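Local coordinates for extracellular solute-binding protein, family 1 (Bifidobacterium longum subsp. infantis, PDB 6FTH) that probably binds human milk oligosaccharides outside the cell and delivers them to an ABC transporter for uptake, at residues T151-F156 / G225-A230; K326-G331 / S440-V445; V32-R37 / I60-V65. All coordinates share one frame; numbering follows the deposited sequence.

Contact 1: residues T151-F156 / G225-A230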
# COMPACT_ATOMS: atom_id res chain seq x y z
N THR A 151 -4.92 -2.85 7.03
CA THR A 151 -3.93 -3.22 6.04
C THR A 151 -4.55 -3.50 4.67
O THR A 151 -5.73 -3.84 4.53
CB THR A 151 -3.05 -4.38 6.51
OG1 THR A 151 -2.11 -4.66 5.47
CG2 THR A 151 -3.86 -5.61 6.84
N GLY A 152 -3.72 -3.37 3.64
CA GLY A 152 -4.08 -3.81 2.31
C GLY A 152 -3.84 -5.27 2.04
O GLY A 152 -4.20 -5.78 0.96
N GLN A 153 -3.23 -5.98 2.99
CA GLN A 153 -2.76 -7.34 2.81
C GLN A 153 -3.72 -8.32 3.49
O GLN A 153 -4.09 -8.11 4.65
CB GLN A 153 -1.38 -7.48 3.46
CG GLN A 153 -0.42 -6.38 3.12
CD GLN A 153 -0.21 -6.22 1.64
OE1 GLN A 153 -0.12 -7.20 0.91
NE2 GLN A 153 -0.10 -4.98 1.20
N HIS A 154 -4.11 -9.38 2.78
CA HIS A 154 -5.03 -10.39 3.31
C HIS A 154 -4.72 -11.75 2.73
O HIS A 154 -4.14 -11.87 1.65
CB HIS A 154 -6.50 -10.05 3.01
CG HIS A 154 -6.80 -8.63 3.25
ND1 HIS A 154 -6.52 -7.65 2.33
CD2 HIS A 154 -7.23 -7.99 4.37
CE1 HIS A 154 -6.79 -6.47 2.85
NE2 HIS A 154 -7.21 -6.65 4.09
N MET A 155 -5.14 -12.80 3.45
CA MET A 155 -5.02 -14.18 3.00
C MET A 155 -6.43 -14.73 2.84
O MET A 155 -7.20 -14.75 3.81
CB MET A 155 -4.25 -14.99 4.04
CG MET A 155 -4.01 -16.43 3.66
SD MET A 155 -3.05 -17.25 4.95
CE MET A 155 -2.73 -18.86 4.21
N PHE A 156 -6.76 -15.16 1.63
CA PHE A 156 -8.09 -15.69 1.32
C PHE A 156 -8.06 -17.20 1.17
O PHE A 156 -7.07 -17.78 0.70
CB PHE A 156 -8.62 -15.06 0.03
CG PHE A 156 -8.73 -13.57 0.10
CD1 PHE A 156 -9.51 -12.97 1.07
CD2 PHE A 156 -8.05 -12.76 -0.80
CE1 PHE A 156 -9.62 -11.57 1.13
CE2 PHE A 156 -8.16 -11.37 -0.73
CZ PHE A 156 -8.93 -10.78 0.25
N GLY A 225 4.93 -5.09 7.01
CA GLY A 225 4.30 -3.82 6.69
C GLY A 225 4.43 -3.52 5.21
O GLY A 225 5.07 -2.56 4.79
N PHE A 226 3.78 -4.36 4.42
CA PHE A 226 4.06 -4.38 2.99
C PHE A 226 3.30 -3.33 2.17
O PHE A 226 3.50 -3.28 0.95
CB PHE A 226 3.89 -5.79 2.41
CG PHE A 226 4.94 -6.80 2.87
CD1 PHE A 226 6.16 -6.43 3.41
CD2 PHE A 226 4.68 -8.16 2.75
CE1 PHE A 226 7.09 -7.38 3.80
CE2 PHE A 226 5.59 -9.11 3.16
CZ PHE A 226 6.82 -8.71 3.67
N ASN A 227 2.46 -2.48 2.77
CA ASN A 227 1.88 -1.39 1.97
C ASN A 227 2.96 -0.40 1.57
O ASN A 227 2.93 0.15 0.45
CB ASN A 227 0.79 -0.64 2.73
CG ASN A 227 -0.56 -1.36 2.80
OD1 ASN A 227 -0.68 -2.58 2.67
ND2 ASN A 227 -1.61 -0.56 3.05
N LYS A 228 3.92 -0.12 2.46
CA LYS A 228 4.88 0.97 2.30
C LYS A 228 5.84 0.98 3.49
O LYS A 228 5.53 0.46 4.57
CB LYS A 228 4.20 2.34 2.18
CG LYS A 228 3.23 2.68 3.31
CD LYS A 228 2.55 4.04 3.07
CE LYS A 228 1.61 4.45 4.21
NZ LYS A 228 0.34 3.67 4.25
N GLY A 229 7.01 1.57 3.27
CA GLY A 229 7.95 1.83 4.35
C GLY A 229 9.16 0.92 4.35
O GLY A 229 9.60 0.42 3.31
N ALA A 230 9.69 0.66 5.54
CA ALA A 230 10.93 -0.11 5.66
C ALA A 230 10.72 -1.60 5.45
O ALA A 230 11.63 -2.32 5.02
CB ALA A 230 11.54 0.10 7.05

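Contact 2: residues K326-G331 / S440-V445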
# COMPACT_ATOMS: atom_id res chain seq x y z
N LYS A 326 1.04 -15.17 19.83
CA LYS A 326 2.27 -14.59 19.30
C LYS A 326 2.23 -14.48 17.78
O LYS A 326 3.15 -13.90 17.20
CB LYS A 326 3.51 -15.40 19.75
CG LYS A 326 3.84 -15.34 21.23
CD LYS A 326 5.06 -16.25 21.59
CE LYS A 326 4.69 -17.74 21.88
NZ LYS A 326 5.24 -18.87 20.96
N THR A 327 1.20 -15.03 17.14
CA THR A 327 1.05 -14.93 15.70
C THR A 327 0.43 -13.58 15.38
O THR A 327 -0.51 -13.14 16.04
CB THR A 327 0.12 -16.05 15.22
OG1 THR A 327 0.61 -17.33 15.66
CG2 THR A 327 0.05 -16.10 13.70
N VAL A 328 0.96 -12.91 14.37
CA VAL A 328 0.59 -11.53 14.07
C VAL A 328 0.02 -11.48 12.66
O VAL A 328 -0.10 -12.50 12.00
CB VAL A 328 1.78 -10.56 14.25
CG1 VAL A 328 2.21 -10.58 15.73
CG2 VAL A 328 2.97 -10.90 13.30
N TRP A 329 -0.36 -10.28 12.21
CA TRP A 329 -0.69 -10.05 10.82
C TRP A 329 -0.12 -8.68 10.44
O TRP A 329 0.24 -7.88 11.30
CB TRP A 329 -2.20 -10.20 10.52
CG TRP A 329 -2.49 -10.07 9.06
CD1 TRP A 329 -3.19 -9.06 8.45
CD2 TRP A 329 -2.04 -10.94 8.03
NE1 TRP A 329 -3.20 -9.26 7.10
CE2 TRP A 329 -2.50 -10.40 6.81
CE3 TRP A 329 -1.27 -12.11 8.01
CZ2 TRP A 329 -2.22 -11.00 5.59
CZ3 TRP A 329 -0.99 -12.69 6.78
CH2 TRP A 329 -1.46 -12.14 5.61
N ASP A 330 -0.00 -8.46 9.13
CA ASP A 330 0.59 -7.24 8.59
C ASP A 330 -0.00 -6.00 9.25
O ASP A 330 -1.22 -5.87 9.38
CB ASP A 330 0.32 -7.23 7.07
CG ASP A 330 0.97 -6.07 6.35
OD1 ASP A 330 0.39 -4.95 6.37
OD2 ASP A 330 2.06 -6.32 5.76
N GLY A 331 0.88 -5.07 9.61
CA GLY A 331 0.49 -3.91 10.37
C GLY A 331 0.29 -2.64 9.57
O GLY A 331 0.23 -1.56 10.16
N SER A 440 -3.94 -7.28 17.04
CA SER A 440 -3.88 -6.85 18.43
C SER A 440 -2.77 -7.53 19.20
O SER A 440 -2.54 -7.16 20.36
CB SER A 440 -5.22 -7.08 19.13
OG SER A 440 -5.43 -8.44 19.49
N HIS A 441 -2.04 -8.47 18.60
CA HIS A 441 -0.97 -9.20 19.26
C HIS A 441 0.38 -8.50 19.16
O HIS A 441 1.40 -9.10 19.53
CB HIS A 441 -0.86 -10.58 18.63
CG HIS A 441 -2.10 -11.41 18.79
ND1 HIS A 441 -2.27 -12.61 18.13
CD2 HIS A 441 -3.21 -11.23 19.55
CE1 HIS A 441 -3.44 -13.11 18.45
NE2 HIS A 441 -4.03 -12.31 19.31
N PHE A 442 0.43 -7.29 18.60
CA PHE A 442 1.68 -6.54 18.53
C PHE A 442 1.44 -5.07 18.86
O PHE A 442 0.34 -4.54 18.67
CB PHE A 442 2.39 -6.69 17.17
CG PHE A 442 1.73 -5.95 16.04
CD1 PHE A 442 2.05 -4.63 15.78
CD2 PHE A 442 0.83 -6.58 15.21
CE1 PHE A 442 1.47 -3.94 14.73
CE2 PHE A 442 0.26 -5.91 14.16
CZ PHE A 442 0.56 -4.59 13.91
N ASP A 443 2.49 -4.42 19.33
CA ASP A 443 2.45 -3.01 19.66
C ASP A 443 2.80 -2.20 18.42
O ASP A 443 3.82 -2.46 17.78
CB ASP A 443 3.43 -2.72 20.79
CG ASP A 443 3.38 -1.30 21.24
OD1 ASP A 443 3.75 -0.38 20.48
OD2 ASP A 443 2.96 -1.08 22.42
N PRO A 444 1.97 -1.23 18.02
CA PRO A 444 2.17 -0.58 16.71
C PRO A 444 3.35 0.37 16.68
O PRO A 444 3.70 0.86 15.59
CB PRO A 444 0.85 0.14 16.47
CG PRO A 444 0.28 0.33 17.79
CD PRO A 444 0.73 -0.79 18.67
N VAL A 445 3.96 0.66 17.83
CA VAL A 445 5.19 1.44 17.89
C VAL A 445 6.40 0.57 18.18
O VAL A 445 7.45 0.75 17.55
CB VAL A 445 5.06 2.57 18.93
CG1 VAL A 445 6.38 3.30 19.06
CG2 VAL A 445 3.95 3.50 18.56

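Contact 3: residues V32-R37 / I60-V65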
# COMPACT_ATOMS: atom_id res chain seq x y z
N VAL A 32 -0.43 24.06 -11.99
CA VAL A 32 -0.67 22.88 -11.16
C VAL A 32 -0.38 21.62 -11.97
O VAL A 32 -1.13 21.27 -12.89
CB VAL A 32 -2.10 22.84 -10.61
CG1 VAL A 32 -2.26 21.65 -9.67
CG2 VAL A 32 -2.44 24.12 -9.89
N LEU A 33 0.70 20.93 -11.62
CA LEU A 33 0.97 19.62 -12.18
C LEU A 33 0.20 18.58 -11.38
O LEU A 33 0.28 18.57 -10.14
CB LEU A 33 2.47 19.30 -12.12
CG LEU A 33 2.84 17.85 -12.44
CD1 LEU A 33 2.58 17.51 -13.88
CD2 LEU A 33 4.32 17.61 -12.09
N VAL A 34 -0.55 17.73 -12.07
CA VAL A 34 -1.28 16.64 -11.43
C VAL A 34 -0.88 15.34 -12.11
O VAL A 34 -1.11 15.17 -13.31
CB VAL A 34 -2.80 16.81 -11.50
CG1 VAL A 34 -3.50 15.72 -10.66
CG2 VAL A 34 -3.23 18.21 -11.09
N VAL A 35 -0.30 14.44 -11.34
CA VAL A 35 -0.01 13.08 -11.78
C VAL A 35 -1.29 12.29 -11.57
O VAL A 35 -1.83 12.25 -10.46
CB VAL A 35 1.17 12.48 -10.99
CG1 VAL A 35 1.50 11.09 -11.49
CG2 VAL A 35 2.40 13.40 -11.06
N LYS A 36 -1.81 11.71 -12.65
CA LYS A 36 -3.16 11.18 -12.70
C LYS A 36 -3.23 9.67 -12.51
O LYS A 36 -2.43 8.90 -13.05
CB LYS A 36 -3.81 11.53 -14.05
CG LYS A 36 -4.01 13.02 -14.30
CD LYS A 36 -5.11 13.70 -13.44
CE LYS A 36 -6.51 13.18 -13.72
NZ LYS A 36 -6.80 13.23 -15.21
N ARG A 37 -4.25 9.24 -11.76
CA ARG A 37 -4.60 7.83 -11.71
C ARG A 37 -5.08 7.38 -13.09
O ARG A 37 -5.71 8.15 -13.83
CB ARG A 37 -5.76 7.66 -10.75
CG ARG A 37 -6.15 6.25 -10.42
CD ARG A 37 -7.47 6.28 -9.71
NE ARG A 37 -7.91 4.98 -9.22
CZ ARG A 37 -8.53 4.07 -9.95
NH1 ARG A 37 -8.77 4.26 -11.25
NH2 ARG A 37 -8.91 2.93 -9.39
N ILE A 60 -6.12 28.65 -12.83
CA ILE A 60 -5.35 27.41 -12.71
C ILE A 60 -4.94 26.96 -14.10
O ILE A 60 -5.78 26.75 -14.99
CB ILE A 60 -6.15 26.32 -11.99
CG1 ILE A 60 -6.47 26.76 -10.56
CG2 ILE A 60 -5.34 25.02 -11.99
CD1 ILE A 60 -7.40 25.82 -9.82
N GLU A 61 -3.64 26.79 -14.29
CA GLU A 61 -3.11 26.18 -15.51
C GLU A 61 -2.78 24.73 -15.18
O GLU A 61 -1.71 24.44 -14.62
CB GLU A 61 -1.89 26.97 -15.98
CG GLU A 61 -2.25 28.39 -16.36
CD GLU A 61 -1.14 29.11 -17.12
OE1 GLU A 61 0.02 28.64 -17.08
OE2 GLU A 61 -1.44 30.14 -17.74
N TRP A 62 -3.68 23.82 -15.53
CA TRP A 62 -3.51 22.41 -15.22
C TRP A 62 -2.52 21.79 -16.20
O TRP A 62 -2.54 22.07 -17.40
CB TRP A 62 -4.84 21.66 -15.32
CG TRP A 62 -5.96 22.10 -14.40
CD1 TRP A 62 -7.06 22.82 -14.74
CD2 TRP A 62 -6.10 21.79 -13.00
NE1 TRP A 62 -7.87 23.00 -13.65
CE2 TRP A 62 -7.30 22.39 -12.57
CE3 TRP A 62 -5.32 21.10 -12.07
CZ2 TRP A 62 -7.75 22.30 -11.26
CZ3 TRP A 62 -5.77 21.02 -10.77
CH2 TRP A 62 -6.97 21.62 -10.38
N GLN A 63 -1.64 20.94 -15.67
CA GLN A 63 -0.76 20.10 -16.46
C GLN A 63 -0.93 18.68 -15.93
O GLN A 63 -0.71 18.44 -14.74
CB GLN A 63 0.69 20.55 -16.31
CG GLN A 63 1.66 19.72 -17.14
CD GLN A 63 3.11 20.05 -16.84
OE1 GLN A 63 3.42 21.07 -16.21
NE2 GLN A 63 4.02 19.18 -17.29
N GLU A 64 -1.32 17.76 -16.79
CA GLU A 64 -1.57 16.39 -16.38
C GLU A 64 -0.54 15.45 -16.99
O GLU A 64 -0.12 15.63 -18.14
CB GLU A 64 -2.96 15.95 -16.83
CG GLU A 64 -4.06 16.74 -16.18
CD GLU A 64 -5.41 16.43 -16.79
OE1 GLU A 64 -6.17 15.63 -16.20
OE2 GLU A 64 -5.70 16.96 -17.88
N VAL A 65 -0.12 14.47 -16.20
CA VAL A 65 0.81 13.44 -16.65
C VAL A 65 0.38 12.10 -16.06
O VAL A 65 -0.15 12.03 -14.95
CB VAL A 65 2.25 13.76 -16.24
CG1 VAL A 65 2.65 15.12 -16.80
CG2 VAL A 65 2.40 13.75 -14.73

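Contact 1: residues T151-F156 / G225-A230
Asn227 OD1 takes two hydrogen bonds from residues 151-156. The straighter comes from the side-chain amide of Gln153, whose NE2 lies 2.9 Å from Asn227 OD1 with an N-H...O angle of 164°; the acceptor sits nearly in the Gln153 amide plane, while the donor is tilted from the Asn227 carbonyl plane. The second comes from the backbone, Gly152 N reaching Asn227 OD1 at 3.3 Å on a lone pair in the carbonyl plane. Two donors of different kinds would thus help to fix the rotation of the Asn227 amide. The Gln153 and Asn227 side chains run antiparallel past one another, their amide planes 74° apart. A bend at chi2 (-57°) turns CD of Gln153 to within 4.2 Å of Phe226 CB, and Gln153 OE1 accepts from Tyr211 N. Thr151 OG1 accepts from Gln153 N at 3.0 Å, closing an ST turn, and also bonds to Asp330. A glycine at 152 matches the tight fit, since a CB there would point toward Asn227 OD1. Gly225 to Lys228 form a type I beta turn, so the contact joins that turn to the ST turn leading into strand 154-158, an element of a mixed sheet of this solute-binding protein.

Contact 2: residues K326-G331 / S440-V445
Two loops meet here, both without regular secondary structure: residues 326-331, on the way from strand 311-313 to strand 336-337, and residues 440-445, just beyond the short helix 436-439. The polar link is a hydrogen bond from the imidazole of His441, ND1 lying 2.8 Å from Thr327 O. The donor stands nearly along the C=O axis (163°), and the oxygen lies at the ring edge, 12° out of the imidazole plane. NE2 of the same ring is bonded to Glu437, a carboxylate that would probably help to hold the ring's orientation and polarise it. His441 therefore ties the loop 326-331 to helix 436-439, from which its own loop emerges. That loop ends in an Asx turn, in which Asp443 OD1 accepts from Val445 N at 2.9 Å. Just before this turn, Phe442 points toward the other loop, its CG placed between the backbone N and the carbonyl carbon (chi1 73°). Phe442 CB meets Val328 CG1 at 4.2 Å, the two side chains crossing at about a right angle. The far end of the ring approaches backbone instead: Phe442 CE2 comes to 3.5 Å from Trp329 O, and CZ of the same ring to 3.6 Å from Gly331 CA, both obliquely to the ring. The absence of a side chain at Gly331 matters, because a CB would point toward the phenyl ring and clash with CZ.

Contact 3: residues V32-R37 / I60-V65
Val32 lies alongside the indole of Trp62, the two side chains running in the same direction, with Val32 CG1 3.7 Å from Trp62 CZ3. Val34 meets the same benzo part at its edge, its CG2 standing near the ring plane 3.7 Å from Trp62 CE3. One face of the indole is covered within its own strand by Ile60, whose CG2 sits 3.3 Å above the ring plane, over its centre. The strands pair in parallel within the beta-alpha-beta unit of strand 29-36, helix 47-56 and strand 59-66; five backbone hydrogen bonds join the pair, and the axes of the two segments differ by 28°. On the sheet face of Leu33 and Val35, Leu33 CD1 packs on Val65 CG1 at 3.8 Å, and Val35 CG2 lies 3.7 Å from Val65 CG2. Lys36 is bent at chi2, chi3 and chi4, curling back to form a salt bridge in which NZ is 2.7 Å from Glu64 OE1. Glu64 OE1 also accepts from Ile43 N, and Lys36 NZ donates to Asp41 O, which ties both charges to the loop that follows strand 29-36. An alanine in place of Lys36 would probably leave the Glu64 carboxylate without this charged mate, and Asp41 O without its bond from NZ.

Overall arrangement
Contacts 1 and 2 are neighbours, their centres 12 Å apart, and they share a direct junction in which Gln153 O lies 2.8 Å from Trp329 NE1, a probable hydrogen bond. Contact 1 is buried near the centre of the chain and relies on two hydrogen bonds to one side-chain oxygen, with one segment entering strand 154-158. Contact 2, partly buried, joins two loops by a single hydrogen bond and the packing of Phe442. Contact 3 buries 530 Å², against 162 and 244 Å², through repeated backbone bonds, aliphatic packing and a salt bridge. Its sheet does not include strand 154-158; partly buried, about 23 Å from the chain centre, it lies across that centre from contact 2.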